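Local atomic coordinates of glutathione peroxidase (PDB entry 3E0U), a protein that probably reduces hydroperoxides as a thioredoxin-fold, glutathione peroxidase-like enzyme of Trypanosoma cruzi. Residues Y54-F59 with L157-L161. Sequence-based numbering, arbitrary orientation.
Sequences YKGQGF and LLPLL
In this thioredoxin fold, the turn linking helix 43-54 to strand 60-65 packs Tyr54, Gln57 and Phe59 against three leucines, Leu157, Leu158 and Leu161, where the chain leaves helix 150-157. Over one face of the Tyr54 ring lies Leu157 CD1, offset toward the rim, in a CH-pi contact 4.2 Å from the ring centroid and 22° off the normal. The other two leucines come at the ring obliquely: Leu161 CD1 is 3.6 Å from Tyr54 CD1, and Leu158 CD2 is 3.6 Å from Tyr54 CE1, close to the hydroxyl. That hydroxyl is hydrogen-bonded to Glu154, about one helical turn before Leu157 and Leu158, which ties down the far end of the ring. Leu157 is shared, since its CD1 also sits over a face of the Phe59 ring while its CD2 stands 4.2 Å from Phe59 CD1. With CG anti to the backbone N, chi1 177° sets the Phe59 ring beside the Leu157 side chain. Phe59 CB lies 4.2 Å from Leu161 CD2. The same methyl meets Gln57 CB at 4.1 Å, at the exposed margin. Between these two segments the cohesion is therefore apolar, dispersion and CH-pi, and the Tyr54-Glu154 hydrogen bond adds a polar link to helix 150-157.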
loop_
_atom_site.group_PDB
_atom_site.type_symbol
_atom_site.label_atom_id
_atom_site.label_comp_id
_atom_site.label_asym_id
_atom_site.label_seq_id
_atom_site.Cartn_x
_atom_site.Cartn_y
_atom_site.Cartn_z
ATOM N N TYR A 54 9.653 -9.058 7.434
ATOM C CA TYR A 54 9.451 -9.865 6.264
ATOM C C TYR A 54 10.175 -9.501 4.970
ATOM O O TYR A 54 10.142 -10.299 4.018
ATOM C CB TYR A 54 7.940 -9.961 6.009
ATOM C CG TYR A 54 7.240 -10.689 7.135
ATOM C CD1 TYR A 54 7.501 -12.042 7.360
ATOM C CD2 TYR A 54 6.484 -10.004 8.086
ATOM C CE1 TYR A 54 6.966 -12.710 8.449
ATOM C CE2 TYR A 54 5.921 -10.673 9.167
ATOM C CZ TYR A 54 6.152 -12.027 9.328
ATOM O OH TYR A 54 5.606 -12.724 10.374
ATOM N N LYS A 55 10.884 -8.372 4.930
ATOM C CA LYS A 55 11.487 -7.956 3.651
ATOM C C LYS A 55 12.469 -8.988 3.122
ATOM O O LYS A 55 12.466 -9.292 1.926
ATOM C CB LYS A 55 12.142 -6.577 3.736
ATOM C CG LYS A 55 13.231 -6.461 4.766
ATOM C CD LYS A 55 13.438 -5.001 5.128
ATOM C CE LYS A 55 14.478 -4.354 4.249
ATOM N NZ LYS A 55 15.779 -4.996 4.508
ATOM N N GLY A 56 13.265 -9.539 4.034
ATOM C CA GLY A 56 14.267 -10.570 3.739
ATOM C C GLY A 56 13.828 -11.695 2.806
ATOM O O GLY A 56 14.651 -12.287 2.115
ATOM N N GLN A 57 12.529 -11.967 2.760
ATOM C CA GLN A 57 11.969 -13.036 1.937
ATOM C C GLN A 57 11.184 -12.561 0.717
ATOM O O GLN A 57 10.307 -13.277 0.222
ATOM C CB GLN A 57 11.139 -13.984 2.807
ATOM C CG GLN A 57 11.116 -13.517 4.262
ATOM C CD GLN A 57 10.653 -14.599 5.205
ATOM O OE1 GLN A 57 10.173 -15.647 4.789
ATOM N NE2 GLN A 57 10.778 -14.336 6.507
ATOM N N GLY A 58 11.510 -11.353 0.248
ATOM C CA GLY A 58 10.957 -10.805 -0.983
ATOM C C GLY A 58 9.898 -9.744 -0.789
ATOM O O GLY A 58 9.573 -8.999 -1.727
ATOM N N PHE A 59 9.422 -9.608 0.449
ATOM C CA PHE A 59 8.337 -8.669 0.762
ATOM C C PHE A 59 8.733 -7.179 0.809
ATOM O O PHE A 59 9.886 -6.841 1.024
ATOM C CB PHE A 59 7.689 -9.107 2.068
ATOM C CG PHE A 59 6.602 -8.199 2.550
ATOM C CD1 PHE A 59 5.288 -8.351 2.070
ATOM C CD2 PHE A 59 6.848 -7.342 3.627
ATOM C CE1 PHE A 59 4.241 -7.602 2.614
ATOM C CE2 PHE A 59 5.841 -6.582 4.175
ATOM C CZ PHE A 59 4.548 -6.660 3.649
ATOM N N LEU A 157 -0.856 -12.865 5.088
ATOM C CA LEU A 157 0.485 -12.758 4.492
ATOM C C LEU A 157 1.403 -14.005 4.575
ATOM O O LEU A 157 2.050 -14.361 3.580
ATOM C CB LEU A 157 1.169 -11.507 5.051
ATOM C CG LEU A 157 2.471 -10.905 4.491
ATOM C CD1 LEU A 157 3.587 -10.779 5.532
ATOM C CD2 LEU A 157 2.916 -11.582 3.212
ATOM N N LEU A 158 1.474 -14.675 5.727
ATOM C CA LEU A 158 2.346 -15.865 5.863
ATOM C C LEU A 158 2.078 -17.048 4.886
ATOM O O LEU A 158 3.005 -17.839 4.613
ATOM C CB LEU A 158 2.390 -16.343 7.320
ATOM C CG LEU A 158 3.034 -15.300 8.260
ATOM C CD1 LEU A 158 2.560 -15.585 9.717
ATOM C CD2 LEU A 158 4.563 -15.371 8.130
ATOM N N PRO A 159 0.804 -17.275 4.492
ATOM C CA PRO A 159 0.597 -18.213 3.377
ATOM C C PRO A 159 0.865 -17.626 1.955
ATOM O O PRO A 159 0.501 -18.283 0.970
ATOM C CB PRO A 159 -0.888 -18.617 3.503
ATOM C CG PRO A 159 -1.370 -18.067 4.798
ATOM C CD PRO A 159 -0.471 -16.899 5.133
ATOM N N LEU A 160 1.454 -16.421 1.852
ATOM C CA LEU A 160 1.874 -15.812 0.566
ATOM C C LEU A 160 3.411 -15.771 0.397
ATOM O O LEU A 160 3.928 -15.432 -0.722
ATOM C CB LEU A 160 1.279 -14.389 0.344
ATOM C CG LEU A 160 -0.230 -14.160 0.194
ATOM C CD1 LEU A 160 -0.633 -12.741 -0.199
ATOM C CD2 LEU A 160 -0.791 -15.138 -0.825
ATOM N N LEU A 161 4.149 -15.951 1.483
ATOM C CA LEU A 161 5.608 -15.966 1.459
ATOM C C LEU A 161 6.102 -17.390 1.134
ATOM O O LEU A 161 6.887 -18.000 1.889
ATOM C CB LEU A 161 6.136 -15.538 2.824
ATOM C CG LEU A 161 5.961 -14.078 3.261
ATOM C CD1 LEU A 161 5.946 -13.962 4.790
ATOM C CD2 LEU A 161 7.082 -13.251 2.662
#